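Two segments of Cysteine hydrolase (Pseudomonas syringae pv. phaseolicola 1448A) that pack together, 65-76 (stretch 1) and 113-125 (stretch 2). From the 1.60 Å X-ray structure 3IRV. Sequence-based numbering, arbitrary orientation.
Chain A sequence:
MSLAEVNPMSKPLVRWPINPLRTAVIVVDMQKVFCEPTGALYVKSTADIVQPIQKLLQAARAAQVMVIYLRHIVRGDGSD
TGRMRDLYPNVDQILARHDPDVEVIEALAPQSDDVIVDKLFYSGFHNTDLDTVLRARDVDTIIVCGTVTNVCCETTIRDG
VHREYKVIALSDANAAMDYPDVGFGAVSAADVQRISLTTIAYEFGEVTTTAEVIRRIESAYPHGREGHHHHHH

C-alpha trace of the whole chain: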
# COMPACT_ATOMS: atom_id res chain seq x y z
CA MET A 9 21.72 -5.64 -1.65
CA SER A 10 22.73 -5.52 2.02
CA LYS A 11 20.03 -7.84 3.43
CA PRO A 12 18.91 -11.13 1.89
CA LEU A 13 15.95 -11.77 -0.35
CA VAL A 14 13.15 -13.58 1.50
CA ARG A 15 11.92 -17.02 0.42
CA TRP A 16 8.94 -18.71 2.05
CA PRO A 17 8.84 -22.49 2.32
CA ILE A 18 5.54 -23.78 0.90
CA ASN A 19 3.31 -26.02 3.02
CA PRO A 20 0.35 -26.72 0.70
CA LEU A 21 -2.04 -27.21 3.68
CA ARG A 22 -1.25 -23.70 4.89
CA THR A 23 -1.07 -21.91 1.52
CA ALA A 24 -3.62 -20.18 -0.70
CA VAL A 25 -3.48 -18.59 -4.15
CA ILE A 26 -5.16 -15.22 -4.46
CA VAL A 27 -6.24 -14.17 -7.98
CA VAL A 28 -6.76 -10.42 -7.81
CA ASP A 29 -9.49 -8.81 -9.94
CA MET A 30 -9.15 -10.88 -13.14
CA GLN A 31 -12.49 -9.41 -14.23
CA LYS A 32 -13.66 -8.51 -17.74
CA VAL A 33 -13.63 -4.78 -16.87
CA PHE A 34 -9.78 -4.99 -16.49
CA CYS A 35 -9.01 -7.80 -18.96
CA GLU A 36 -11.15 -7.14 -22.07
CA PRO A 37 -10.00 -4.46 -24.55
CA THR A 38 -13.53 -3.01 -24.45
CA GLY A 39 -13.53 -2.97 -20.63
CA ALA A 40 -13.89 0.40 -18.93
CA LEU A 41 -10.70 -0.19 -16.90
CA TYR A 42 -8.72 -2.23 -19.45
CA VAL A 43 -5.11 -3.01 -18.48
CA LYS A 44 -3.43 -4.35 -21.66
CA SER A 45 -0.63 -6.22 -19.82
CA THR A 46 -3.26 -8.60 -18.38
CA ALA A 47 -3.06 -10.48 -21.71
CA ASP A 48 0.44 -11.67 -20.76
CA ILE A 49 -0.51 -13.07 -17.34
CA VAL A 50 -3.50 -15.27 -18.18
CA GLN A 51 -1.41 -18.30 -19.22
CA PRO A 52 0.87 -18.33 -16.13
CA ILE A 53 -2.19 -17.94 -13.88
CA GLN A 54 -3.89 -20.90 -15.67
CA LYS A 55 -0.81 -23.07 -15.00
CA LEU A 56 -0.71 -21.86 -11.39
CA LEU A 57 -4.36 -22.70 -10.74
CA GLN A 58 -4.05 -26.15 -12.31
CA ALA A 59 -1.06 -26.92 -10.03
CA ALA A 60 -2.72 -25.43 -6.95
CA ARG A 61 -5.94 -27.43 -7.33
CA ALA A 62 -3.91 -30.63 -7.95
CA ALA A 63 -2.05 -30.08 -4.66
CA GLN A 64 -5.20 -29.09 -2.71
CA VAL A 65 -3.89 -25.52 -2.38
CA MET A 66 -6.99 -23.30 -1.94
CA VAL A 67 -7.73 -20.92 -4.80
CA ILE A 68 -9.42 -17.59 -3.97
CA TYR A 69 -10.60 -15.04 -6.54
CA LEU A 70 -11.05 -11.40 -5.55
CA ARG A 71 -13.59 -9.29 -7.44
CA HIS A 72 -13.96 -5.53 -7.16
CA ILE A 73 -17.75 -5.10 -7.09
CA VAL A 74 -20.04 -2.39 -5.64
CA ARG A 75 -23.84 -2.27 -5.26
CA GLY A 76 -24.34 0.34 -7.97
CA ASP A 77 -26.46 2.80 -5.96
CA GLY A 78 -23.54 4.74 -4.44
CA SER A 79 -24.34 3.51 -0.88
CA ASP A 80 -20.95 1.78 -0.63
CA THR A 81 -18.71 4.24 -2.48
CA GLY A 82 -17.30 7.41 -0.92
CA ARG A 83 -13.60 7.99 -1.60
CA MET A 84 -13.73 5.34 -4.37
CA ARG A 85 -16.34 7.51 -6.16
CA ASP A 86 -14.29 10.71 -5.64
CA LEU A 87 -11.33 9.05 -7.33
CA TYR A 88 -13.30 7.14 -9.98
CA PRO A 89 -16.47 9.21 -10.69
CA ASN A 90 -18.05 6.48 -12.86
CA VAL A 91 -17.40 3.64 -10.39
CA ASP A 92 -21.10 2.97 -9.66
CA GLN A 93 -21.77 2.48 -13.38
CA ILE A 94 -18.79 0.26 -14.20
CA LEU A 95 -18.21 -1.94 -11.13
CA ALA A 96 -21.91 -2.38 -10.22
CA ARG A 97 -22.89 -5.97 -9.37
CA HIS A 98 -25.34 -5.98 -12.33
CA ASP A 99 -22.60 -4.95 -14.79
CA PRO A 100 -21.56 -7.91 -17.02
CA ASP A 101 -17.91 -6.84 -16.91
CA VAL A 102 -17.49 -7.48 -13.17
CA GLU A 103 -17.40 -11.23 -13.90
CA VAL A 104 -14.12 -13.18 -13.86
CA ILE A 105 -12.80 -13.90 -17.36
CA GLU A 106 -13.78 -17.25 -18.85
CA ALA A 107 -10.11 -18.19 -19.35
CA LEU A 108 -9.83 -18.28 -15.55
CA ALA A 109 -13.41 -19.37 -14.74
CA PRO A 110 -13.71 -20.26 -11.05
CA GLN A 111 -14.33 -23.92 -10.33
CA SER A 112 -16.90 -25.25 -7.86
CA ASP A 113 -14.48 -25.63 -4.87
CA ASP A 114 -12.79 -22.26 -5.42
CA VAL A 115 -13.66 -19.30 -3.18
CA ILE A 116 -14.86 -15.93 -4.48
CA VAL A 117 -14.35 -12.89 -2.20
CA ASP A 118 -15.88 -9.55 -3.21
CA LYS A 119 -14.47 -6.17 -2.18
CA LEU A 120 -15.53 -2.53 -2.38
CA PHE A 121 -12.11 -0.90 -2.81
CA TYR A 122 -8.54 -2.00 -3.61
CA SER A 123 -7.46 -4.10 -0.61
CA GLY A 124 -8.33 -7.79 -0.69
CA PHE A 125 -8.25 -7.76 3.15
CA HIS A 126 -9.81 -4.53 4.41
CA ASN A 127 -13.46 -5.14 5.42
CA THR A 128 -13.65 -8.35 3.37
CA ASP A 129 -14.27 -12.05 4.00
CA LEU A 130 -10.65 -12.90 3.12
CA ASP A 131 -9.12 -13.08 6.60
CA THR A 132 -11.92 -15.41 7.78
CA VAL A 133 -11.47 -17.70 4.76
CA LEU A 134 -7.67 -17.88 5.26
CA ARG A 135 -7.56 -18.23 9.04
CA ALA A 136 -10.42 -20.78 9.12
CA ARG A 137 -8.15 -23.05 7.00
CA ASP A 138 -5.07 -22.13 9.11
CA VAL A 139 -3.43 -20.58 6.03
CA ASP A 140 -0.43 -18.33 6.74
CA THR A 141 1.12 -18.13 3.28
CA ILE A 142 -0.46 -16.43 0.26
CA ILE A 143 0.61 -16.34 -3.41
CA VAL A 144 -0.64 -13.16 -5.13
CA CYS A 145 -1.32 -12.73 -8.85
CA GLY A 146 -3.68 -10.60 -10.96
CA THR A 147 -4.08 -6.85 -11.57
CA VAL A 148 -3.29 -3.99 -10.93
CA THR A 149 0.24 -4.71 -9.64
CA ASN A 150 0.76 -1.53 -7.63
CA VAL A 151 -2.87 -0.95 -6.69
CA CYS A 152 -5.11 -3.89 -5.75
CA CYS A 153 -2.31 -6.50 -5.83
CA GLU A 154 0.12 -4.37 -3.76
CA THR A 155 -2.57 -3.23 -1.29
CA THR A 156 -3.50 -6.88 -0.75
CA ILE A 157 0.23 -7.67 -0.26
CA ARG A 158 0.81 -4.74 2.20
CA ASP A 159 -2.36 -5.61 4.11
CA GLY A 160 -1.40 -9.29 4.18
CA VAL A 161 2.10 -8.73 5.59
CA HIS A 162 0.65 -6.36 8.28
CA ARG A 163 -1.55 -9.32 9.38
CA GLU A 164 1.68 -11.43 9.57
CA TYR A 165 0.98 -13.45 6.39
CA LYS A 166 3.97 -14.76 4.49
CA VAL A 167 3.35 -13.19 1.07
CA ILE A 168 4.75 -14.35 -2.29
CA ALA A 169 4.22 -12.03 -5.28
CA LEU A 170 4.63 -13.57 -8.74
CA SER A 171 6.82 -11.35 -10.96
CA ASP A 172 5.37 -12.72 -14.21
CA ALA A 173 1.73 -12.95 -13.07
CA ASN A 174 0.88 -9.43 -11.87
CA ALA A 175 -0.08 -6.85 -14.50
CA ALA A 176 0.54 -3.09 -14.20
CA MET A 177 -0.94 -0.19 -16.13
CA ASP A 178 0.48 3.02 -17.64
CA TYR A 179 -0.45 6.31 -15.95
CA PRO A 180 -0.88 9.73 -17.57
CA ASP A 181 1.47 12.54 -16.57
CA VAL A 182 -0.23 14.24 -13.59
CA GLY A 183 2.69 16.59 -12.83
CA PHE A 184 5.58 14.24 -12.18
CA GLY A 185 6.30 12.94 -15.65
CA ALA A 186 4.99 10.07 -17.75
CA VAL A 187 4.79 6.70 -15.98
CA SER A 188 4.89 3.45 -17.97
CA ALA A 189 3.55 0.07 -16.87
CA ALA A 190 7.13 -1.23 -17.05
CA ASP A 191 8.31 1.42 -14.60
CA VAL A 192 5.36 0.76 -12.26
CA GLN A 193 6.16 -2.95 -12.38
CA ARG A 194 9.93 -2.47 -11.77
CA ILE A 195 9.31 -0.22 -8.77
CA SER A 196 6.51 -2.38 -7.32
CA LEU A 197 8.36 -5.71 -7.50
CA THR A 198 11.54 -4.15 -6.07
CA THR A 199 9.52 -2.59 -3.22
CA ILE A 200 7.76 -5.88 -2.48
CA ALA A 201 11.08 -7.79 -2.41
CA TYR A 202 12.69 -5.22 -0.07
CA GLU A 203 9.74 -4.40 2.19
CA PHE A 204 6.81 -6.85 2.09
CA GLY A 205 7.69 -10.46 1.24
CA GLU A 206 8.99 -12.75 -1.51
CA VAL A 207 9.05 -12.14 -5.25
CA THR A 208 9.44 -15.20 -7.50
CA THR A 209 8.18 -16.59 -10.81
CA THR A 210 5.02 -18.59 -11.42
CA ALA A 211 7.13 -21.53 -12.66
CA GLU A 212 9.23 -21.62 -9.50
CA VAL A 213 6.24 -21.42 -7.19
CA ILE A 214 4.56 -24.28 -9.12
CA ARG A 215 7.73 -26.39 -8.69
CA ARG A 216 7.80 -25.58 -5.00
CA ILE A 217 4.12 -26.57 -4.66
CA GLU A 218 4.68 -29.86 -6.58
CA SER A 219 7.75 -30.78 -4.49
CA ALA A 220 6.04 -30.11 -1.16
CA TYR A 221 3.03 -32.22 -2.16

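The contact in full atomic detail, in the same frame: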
# COMPACT_ATOMS: atom_id res chain seq x y z
N VAL A 65 -4.20 -26.87 -2.83
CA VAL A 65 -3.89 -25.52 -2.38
C VAL A 65 -5.12 -24.67 -2.74
O VAL A 65 -5.53 -24.63 -3.91
CB VAL A 65 -2.62 -24.95 -3.08
CG1 VAL A 65 -2.48 -23.45 -2.82
CG2 VAL A 65 -1.37 -25.69 -2.60
N MET A 66 -5.74 -24.05 -1.73
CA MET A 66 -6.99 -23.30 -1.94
C MET A 66 -6.79 -22.16 -2.92
O MET A 66 -5.79 -21.46 -2.85
CB MET A 66 -7.52 -22.73 -0.60
CG MET A 66 -8.79 -21.86 -0.71
SD MET A 66 -9.58 -21.44 0.89
CE MET A 66 -8.11 -21.08 1.78
N VAL A 67 -7.74 -22.01 -3.84
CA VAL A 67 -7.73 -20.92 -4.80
C VAL A 67 -8.85 -19.94 -4.45
O VAL A 67 -10.01 -20.34 -4.35
CB VAL A 67 -7.99 -21.45 -6.22
CG1 VAL A 67 -8.18 -20.30 -7.19
CG2 VAL A 67 -6.81 -22.33 -6.66
N ILE A 68 -8.48 -18.66 -4.31
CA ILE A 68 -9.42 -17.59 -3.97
C ILE A 68 -9.37 -16.51 -5.04
O ILE A 68 -8.30 -16.01 -5.35
CB ILE A 68 -9.03 -16.93 -2.63
CG1 ILE A 68 -9.04 -18.00 -1.53
CG2 ILE A 68 -9.99 -15.75 -2.30
CD1 ILE A 68 -8.39 -17.59 -0.18
N TYR A 69 -10.52 -16.16 -5.59
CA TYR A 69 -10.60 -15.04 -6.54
C TYR A 69 -11.12 -13.81 -5.81
O TYR A 69 -12.08 -13.91 -5.06
CB TYR A 69 -11.59 -15.36 -7.65
CG TYR A 69 -11.19 -16.49 -8.56
CD1 TYR A 69 -10.69 -16.21 -9.84
CD2 TYR A 69 -11.38 -17.85 -8.18
CE1 TYR A 69 -10.34 -17.24 -10.73
CE2 TYR A 69 -11.03 -18.89 -9.06
CZ TYR A 69 -10.52 -18.57 -10.33
OH TYR A 69 -10.20 -19.64 -11.18
N LEU A 70 -10.49 -12.66 -6.03
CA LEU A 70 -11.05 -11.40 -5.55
C LEU A 70 -11.77 -10.74 -6.72
O LEU A 70 -11.29 -10.81 -7.88
CB LEU A 70 -9.95 -10.44 -5.10
CG LEU A 70 -9.05 -10.98 -3.99
CD1 LEU A 70 -8.08 -9.89 -3.58
CD2 LEU A 70 -9.88 -11.47 -2.80
N ARG A 71 -12.90 -10.10 -6.44
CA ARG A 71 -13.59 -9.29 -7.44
C ARG A 71 -13.90 -7.93 -6.84
O ARG A 71 -14.40 -7.86 -5.71
CB ARG A 71 -14.91 -9.94 -7.87
CG ARG A 71 -14.74 -11.36 -8.44
CD ARG A 71 -16.07 -11.92 -9.00
NE ARG A 71 -17.13 -11.88 -7.98
CZ ARG A 71 -18.37 -12.31 -8.17
NH1 ARG A 71 -18.72 -12.81 -9.35
NH2 ARG A 71 -19.28 -12.21 -7.19
N HIS A 72 -13.61 -6.87 -7.59
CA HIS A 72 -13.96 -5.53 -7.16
C HIS A 72 -15.37 -5.26 -7.67
O HIS A 72 -15.59 -5.15 -8.89
CB HIS A 72 -12.97 -4.52 -7.72
CG HIS A 72 -13.06 -3.17 -7.07
ND1 HIS A 72 -12.15 -2.15 -7.32
CD2 HIS A 72 -13.94 -2.67 -6.16
CE1 HIS A 72 -12.47 -1.10 -6.60
NE2 HIS A 72 -13.55 -1.38 -5.89
N ILE A 73 -16.33 -5.20 -6.75
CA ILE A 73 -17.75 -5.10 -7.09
C ILE A 73 -18.42 -4.20 -6.04
O ILE A 73 -18.19 -4.38 -4.82
CB ILE A 73 -18.42 -6.49 -7.06
CG1 ILE A 73 -17.86 -7.40 -8.16
CG2 ILE A 73 -19.95 -6.34 -7.28
CD1 ILE A 73 -18.55 -8.75 -8.24
N VAL A 74 -19.25 -3.26 -6.52
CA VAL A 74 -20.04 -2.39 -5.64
C VAL A 74 -21.53 -2.54 -5.96
O VAL A 74 -21.89 -3.13 -6.99
CB VAL A 74 -19.61 -0.91 -5.74
CG1 VAL A 74 -18.09 -0.76 -5.44
CG2 VAL A 74 -19.91 -0.37 -7.16
N ARG A 75 -22.41 -2.02 -5.10
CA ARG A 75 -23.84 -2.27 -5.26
C ARG A 75 -24.38 -1.61 -6.51
O ARG A 75 -25.24 -2.20 -7.19
CB ARG A 75 -24.60 -1.77 -4.03
CG ARG A 75 -24.50 -2.73 -2.84
CD ARG A 75 -24.65 -2.00 -1.49
NE ARG A 75 -24.54 -2.95 -0.37
CZ ARG A 75 -23.39 -3.39 0.14
NH1 ARG A 75 -22.24 -2.99 -0.36
NH2 ARG A 75 -23.40 -4.28 1.15
N GLY A 76 -23.86 -0.43 -6.83
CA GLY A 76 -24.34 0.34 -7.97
C GLY A 76 -25.15 1.58 -7.63
O GLY A 76 -25.35 2.45 -8.50
N ASP A 113 -15.13 -25.68 -6.20
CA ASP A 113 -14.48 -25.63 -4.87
C ASP A 113 -13.68 -24.37 -4.60
O ASP A 113 -13.16 -24.18 -3.48
CB ASP A 113 -13.54 -26.82 -4.67
CG ASP A 113 -14.28 -28.12 -4.46
OD1 ASP A 113 -15.50 -28.09 -4.14
OD2 ASP A 113 -13.64 -29.18 -4.60
N ASP A 114 -13.54 -23.52 -5.61
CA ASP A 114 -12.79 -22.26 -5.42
C ASP A 114 -13.64 -21.29 -4.61
O ASP A 114 -14.86 -21.46 -4.52
CB ASP A 114 -12.48 -21.61 -6.76
CG ASP A 114 -11.55 -22.45 -7.64
OD1 ASP A 114 -10.85 -23.35 -7.12
OD2 ASP A 114 -11.49 -22.17 -8.86
N VAL A 115 -12.98 -20.30 -4.01
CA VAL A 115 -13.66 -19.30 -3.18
C VAL A 115 -13.64 -17.96 -3.91
O VAL A 115 -12.63 -17.59 -4.51
CB VAL A 115 -12.98 -19.13 -1.78
CG1 VAL A 115 -13.80 -18.23 -0.90
CG2 VAL A 115 -12.84 -20.48 -1.09
N ILE A 116 -14.77 -17.26 -3.89
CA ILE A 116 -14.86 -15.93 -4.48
C ILE A 116 -15.10 -14.93 -3.35
O ILE A 116 -16.07 -15.08 -2.59
CB ILE A 116 -15.95 -15.85 -5.57
CG1 ILE A 116 -15.62 -16.88 -6.69
CG2 ILE A 116 -16.03 -14.42 -6.11
CD1 ILE A 116 -16.70 -16.99 -7.80
N VAL A 117 -14.22 -13.93 -3.22
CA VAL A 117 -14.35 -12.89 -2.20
C VAL A 117 -14.52 -11.55 -2.90
O VAL A 117 -13.68 -11.18 -3.73
CB VAL A 117 -13.09 -12.87 -1.26
CG1 VAL A 117 -13.05 -11.61 -0.40
CG2 VAL A 117 -13.04 -14.15 -0.38
N ASP A 118 -15.60 -10.85 -2.58
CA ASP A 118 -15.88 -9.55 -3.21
C ASP A 118 -15.41 -8.41 -2.32
O ASP A 118 -15.40 -8.53 -1.10
CB ASP A 118 -17.38 -9.40 -3.51
CG ASP A 118 -17.87 -10.39 -4.59
OD1 ASP A 118 -17.05 -10.95 -5.33
OD2 ASP A 118 -19.10 -10.60 -4.66
N LYS A 119 -15.02 -7.29 -2.93
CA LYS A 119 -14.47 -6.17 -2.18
C LYS A 119 -14.91 -4.86 -2.79
O LYS A 119 -15.14 -4.80 -3.99
CB LYS A 119 -12.95 -6.24 -2.14
CG LYS A 119 -12.27 -6.15 -3.54
CD LYS A 119 -10.76 -6.46 -3.43
CE LYS A 119 -10.06 -6.47 -4.78
NZ LYS A 119 -9.85 -5.08 -5.32
N LEU A 120 -15.02 -3.83 -1.95
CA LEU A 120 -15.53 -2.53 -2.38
C LEU A 120 -14.44 -1.56 -2.86
O LEU A 120 -14.76 -0.51 -3.45
CB LEU A 120 -16.30 -1.84 -1.23
CG LEU A 120 -17.52 -2.55 -0.67
CD1 LEU A 120 -18.05 -1.76 0.57
CD2 LEU A 120 -18.60 -2.71 -1.73
N PHE A 121 -13.18 -1.85 -2.54
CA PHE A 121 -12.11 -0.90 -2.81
C PHE A 121 -10.93 -1.71 -3.35
O PHE A 121 -11.14 -2.67 -4.10
CB PHE A 121 -11.78 -0.16 -1.51
CG PHE A 121 -11.55 1.32 -1.66
CD1 PHE A 121 -12.02 2.21 -0.70
CD2 PHE A 121 -10.88 1.84 -2.76
CE1 PHE A 121 -11.80 3.61 -0.81
CE2 PHE A 121 -10.64 3.23 -2.87
CZ PHE A 121 -11.12 4.10 -1.90
N TYR A 122 -9.71 -1.33 -3.00
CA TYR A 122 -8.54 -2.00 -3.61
C TYR A 122 -8.06 -3.23 -2.83
O TYR A 122 -7.71 -4.26 -3.43
CB TYR A 122 -7.37 -1.03 -3.79
CG TYR A 122 -7.73 0.24 -4.49
CD1 TYR A 122 -8.43 0.23 -5.71
CD2 TYR A 122 -7.38 1.47 -3.94
CE1 TYR A 122 -8.76 1.42 -6.36
CE2 TYR A 122 -7.70 2.68 -4.58
CZ TYR A 122 -8.39 2.64 -5.77
OH TYR A 122 -8.68 3.85 -6.39
N SER A 123 -7.99 -3.08 -1.51
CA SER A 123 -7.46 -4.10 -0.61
C SER A 123 -8.28 -5.37 -0.66
O SER A 123 -9.51 -5.31 -0.49
CB SER A 123 -7.53 -3.59 0.82
OG SER A 123 -7.09 -4.59 1.71
N GLY A 124 -7.61 -6.51 -0.81
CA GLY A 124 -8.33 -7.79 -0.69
C GLY A 124 -8.69 -8.16 0.74
O GLY A 124 -9.50 -9.07 0.96
N PHE A 125 -8.07 -7.46 1.71
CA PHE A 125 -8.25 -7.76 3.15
C PHE A 125 -9.18 -6.80 3.89
O PHE A 125 -9.94 -7.23 4.76
CB PHE A 125 -6.91 -7.72 3.89
CG PHE A 125 -6.12 -8.98 3.75
CD1 PHE A 125 -6.44 -10.11 4.51
CD2 PHE A 125 -5.09 -9.06 2.82
CE1 PHE A 125 -5.71 -11.29 4.37
CE2 PHE A 125 -4.36 -10.24 2.65
CZ PHE A 125 -4.65 -11.36 3.43
O HOH W 1 -9.80 -24.17 -4.69

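The contact is a pair of parallel strands, 66-72 and 115-119, whose axes approach to 4.6 Å and cross at -28°, with Ile68 set beside Val115, Leu70 beside Val117 and His72 beside Lys119. Backbone hydrogen bonds zip the pair: Val115 N to Val67 O (3.0 Å), Tyr69 N to Val115 O (2.8 Å), Val117 N to Tyr69 O (2.8 Å), and so on until Ile73 N meets Lys119 O at 3.0 Å, just past the end of the first strand. Each bridged pair puts its two side chains side by side on one face.

On the face of Ile68, Leu70, Val115 and Val117, the packing is apolar and staggered. Ile68 CG2 reaches diagonally to Val117 CG2 (3.9 Å), while Leu70 CD2 rests against Val117 CB (3.8 Å). The other branch of Leu70 is a bump that needs a hollow: its CD1 lies 3.6 Å from Gly124 CA. Glycine makes the room, since a CB there would point toward Leu70 and come within 2.6 Å of CD1, a clash.

Farther along this face, His72 fills a pocket walled by the turn after the second strand. Its NE2 gives a weak hydrogen bond to Leu120 O (2.9 Å) at the ring edge, and Phe121 O lies over one ring face, 3.2 Å from His72 CE1. Lys119 braces that turn from within, its NZ bonding to Phe121 O and Tyr122 O, each at 3.0 Å.

The opposite face is more polar. Arg71 bends back to Asp118 in a salt bridge, Arg71 NE to Asp118 OD1 at 2.8 Å and Arg71 NH2 to Asp118 OD2 at 3.0 Å. Ile116 CG2 sits over one guanidinium face, 3.3 Å from Arg71 NE. Near the start of the pairing, a water accepts from Val67 N, its O 3.1 Å away, and donates to Asp114 OD1, 2.8 Å from that O, in addition to the direct contact of Val67 CB with Asp114 OD1 (3.5 Å).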